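Local coordinates for Glyoxalase/bleomycin resisance protein/dioxygenase (Streptomyces sp. CB03234, PDB 5UJP), which binds riboflavin and a calcium ion within a glyoxalase/bleomycin-resistance fold and may have dioxygenase activity, at residues 79-83 / 84-88. Numbering follows the deposited sequence.
Sequences ARLQE and RGVAV
Leu-81 makes the tight side of this turn, where the chain turns back at the C-terminal end of helix 74-83 and brings Val-86 and Val-88 against it. Its CB meets CG2 of Val-88 at 3.8 Å and CB of Val-86 at 4.0 Å, while CD2 reaches the CG2 branch of Val-86. Phe-102 of strand 97-103 touches all three side chains, and helix 12-23 closes in with Val-23 against Leu-81 and with Phe-18 and Thr-22 against Val-86. Val-88 also crosses the extended Gln-82 chain at about a right angle, its CB 3.7 Å from OE1 of Gln-82 and its CG2 against the CG methylene.

The backbone here ends the helix in a Schellman motif. Val-86 N donates to Leu-81 O at 3.0 Å, and Gly-85 N to Gln-82 O at 3.1 Å. Gly-85, at C-prime, takes the positive phi of 82° that reverses the chain. Arg-84 N gives only weak bonds, to the carbonyls of Arg-80 and Leu-81. The turn hands the chain from helix 74-83 to strand 88-94 of a mixed four-stranded sheet in the vicinal oxygen chelate (glyoxalase) fold.

Away from the apolar side, the exposed face carries two arginines four residues apart, the second just past the helix end. Arg-80 sets CG anti to its own N (chi1 -172°) and runs out straight, bringing its guanidinium flat over one face of that of Arg-84, with planes 23° from parallel. NH2 of Arg-80 and NH2 of Arg-84 are 2.9 Å apart, two donors of like charge with no bond between them, so stacking is bought against a probable electrostatic cost. Arg-84 NH1 has a weak hydrogen bond to Thr-22 O in helix 12-23, and the CG methylene of Arg-84 rests 3.4 Å from Arg-80 O.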
ATOM      1  N   ALA A  79      -8.418   0.962 -21.764  1.00 26.80           N
ATOM      2  CA  ALA A  79      -9.526   0.911 -22.717  1.00 26.18           C
ATOM      3  C   ALA A  79     -10.724   0.214 -22.087  1.00 27.93           C
ATOM      4  O   ALA A  79     -11.877   0.652 -22.244  1.00 29.36           O
ATOM      5  CB  ALA A  79      -9.062   0.186 -23.978  1.00 26.45           C
ATOM      6  N   ARG A  80     -10.458  -0.844 -21.324  1.00 27.54           N
ATOM      7  CA  ARG A  80     -11.527  -1.598 -20.687  1.00 28.60           C
ATOM      8  C   ARG A  80     -12.187  -0.764 -19.608  1.00 25.79           C
ATOM      9  O   ARG A  80     -13.415  -0.766 -19.470  1.00 26.82           O
ATOM     10  CB  ARG A  80     -10.962  -2.886 -20.104  1.00 33.39           C
ATOM     11  CG  ARG A  80     -12.024  -3.855 -19.572  1.00 39.82           C
ATOM     12  CD  ARG A  80     -11.350  -5.101 -18.994  1.00 45.87           C
ATOM     13  NE  ARG A  80     -12.279  -6.194 -18.712  1.00 51.45           N
ATOM     14  CZ  ARG A  80     -12.816  -6.445 -17.517  1.00 55.43           C
ATOM     15  NH1 ARG A  80     -12.528  -5.680 -16.484  1.00 55.15           N
ATOM     16  NH2 ARG A  80     -13.648  -7.470 -17.356  1.00 57.49           N
ATOM     17  N   LEU A  81     -11.381  -0.063 -18.811  1.00 24.09           N
ATOM     18  CA  LEU A  81     -11.937   0.778 -17.750  1.00 25.57           C
ATOM     19  C   LEU A  81     -12.824   1.885 -18.326  1.00 30.04           C
ATOM     20  O   LEU A  81     -13.975   2.066 -17.880  1.00 30.88           O
ATOM     21  CB  LEU A  81     -10.804   1.356 -16.900  1.00 24.60           C
ATOM     22  CG  LEU A  81     -10.127   0.326 -15.992  1.00 24.67           C
ATOM     23  CD1 LEU A  81      -8.800   0.864 -15.485  1.00 25.54           C
ATOM     24  CD2 LEU A  81     -11.058   0.000 -14.806  1.00 24.91           C
ATOM     25  N   GLN A  82     -12.323   2.633 -19.322  1.00 30.90           N
ATOM     26  CA  GLN A  82     -13.132   3.694 -19.922  1.00 35.45           C
ATOM     27  C   GLN A  82     -14.407   3.146 -20.542  1.00 36.67           C
ATOM     28  O   GLN A  82     -15.469   3.777 -20.449  1.00 38.97           O
ATOM     29  CB  GLN A  82     -12.310   4.480 -20.944  1.00 38.10           C
ATOM     30  CG  GLN A  82     -11.141   5.198 -20.275  1.00 44.37           C
ATOM     31  CD  GLN A  82     -10.620   6.434 -20.989  1.00 51.32           C
ATOM     32  OE1 GLN A  82     -10.375   7.473 -20.359  1.00 55.27           O
ATOM     33  NE2 GLN A  82     -10.404   6.322 -22.285  1.00 52.73           N
ATOM     34  N   GLU A  83     -14.333   1.980 -21.177  1.00 35.30           N
ATOM     35  CA  GLU A  83     -15.538   1.369 -21.730  1.00 35.71           C
ATOM     36  C   GLU A  83     -16.563   1.136 -20.636  1.00 37.08           C
ATOM     37  O   GLU A  83     -17.776   1.214 -20.871  1.00 38.29           O
ATOM     38  CB  GLU A  83     -15.161   0.031 -22.347  1.00 30.81           C
ATOM     39  CG  GLU A  83     -15.201   0.005 -23.831  1.00 59.94           C
ATOM     40  CD  GLU A  83     -15.546  -1.368 -24.327  1.00115.37           C
ATOM     41  OE1 GLU A  83     -14.848  -2.328 -23.930  1.00 80.14           O
ATOM     42  OE2 GLU A  83     -16.532  -1.495 -25.079  1.00 57.09           O
ATOM     43  N   ARG A  84     -16.098   0.850 -19.421  1.00 39.51           N
ATOM     44  CA  ARG A  84     -17.003   0.508 -18.337  1.00 39.81           C
ATOM     45  C   ARG A  84     -17.399   1.709 -17.497  1.00 42.36           C
ATOM     46  O   ARG A  84     -17.899   1.535 -16.372  1.00 44.01           O
ATOM     47  CB  ARG A  84     -16.412  -0.616 -17.491  1.00 40.89           C
ATOM     48  CG  ARG A  84     -16.380  -1.935 -18.216  1.00 42.71           C
ATOM     49  CD  ARG A  84     -15.579  -2.961 -17.456  1.00 45.77           C
ATOM     50  NE  ARG A  84     -15.686  -4.259 -18.103  1.00 49.80           N
ATOM     51  CZ  ARG A  84     -16.131  -5.362 -17.509  1.00 51.72           C
ATOM     52  NH1 ARG A  84     -16.475  -5.342 -16.225  1.00 51.65           N
ATOM     53  NH2 ARG A  84     -16.215  -6.497 -18.196  1.00 52.78           N
ATOM     54  N   GLY A  85     -17.139   2.915 -17.990  1.00 43.18           N
ATOM     55  CA  GLY A  85     -17.541   4.119 -17.290  1.00 44.69           C
ATOM     56  C   GLY A  85     -16.623   4.571 -16.182  1.00 43.58           C
ATOM     57  O   GLY A  85     -17.067   5.271 -15.259  1.00 47.07           O
ATOM     58  N   VAL A  86     -15.348   4.198 -16.229  1.00 38.23           N
ATOM     59  CA  VAL A  86     -14.421   4.592 -15.187  1.00 35.75           C
ATOM     60  C   VAL A  86     -13.573   5.752 -15.678  1.00 38.89           C
ATOM     61  O   VAL A  86     -13.098   5.743 -16.810  1.00 39.48           O
ATOM     62  CB  VAL A  86     -13.548   3.394 -14.785  1.00 33.19           C
ATOM     63  CG1 VAL A  86     -12.494   3.821 -13.733  1.00 32.69           C
ATOM     64  CG2 VAL A  86     -14.422   2.269 -14.269  1.00 31.44           C
ATOM     65  N   ALA A  87     -13.336   6.729 -14.801  1.00 41.02           N
ATOM     66  CA  ALA A  87     -12.474   7.857 -15.138  1.00 40.62           C
ATOM     67  C   ALA A  87     -11.014   7.413 -15.137  1.00 38.62           C
ATOM     68  O   ALA A  87     -10.531   6.881 -14.135  1.00 41.29           O
ATOM     69  CB  ALA A  87     -12.659   8.980 -14.120  1.00 41.08           C
ATOM     70  N   VAL A  88     -10.306   7.683 -16.242  1.00 36.79           N
ATOM     71  CA  VAL A  88      -8.903   7.291 -16.398  1.00 31.91           C
ATOM     72  C   VAL A  88      -8.043   8.477 -16.821  1.00 30.38           C
ATOM     73  O   VAL A  88      -8.387   9.209 -17.758  1.00 34.34           O
ATOM     74  CB  VAL A  88      -8.709   6.136 -17.392  1.00 30.44           C
ATOM     75  CG1 VAL A  88      -7.243   5.894 -17.622  1.00 32.53           C
ATOM     76  CG2 VAL A  88      -9.416   4.874 -16.929  1.00 33.17           C
TER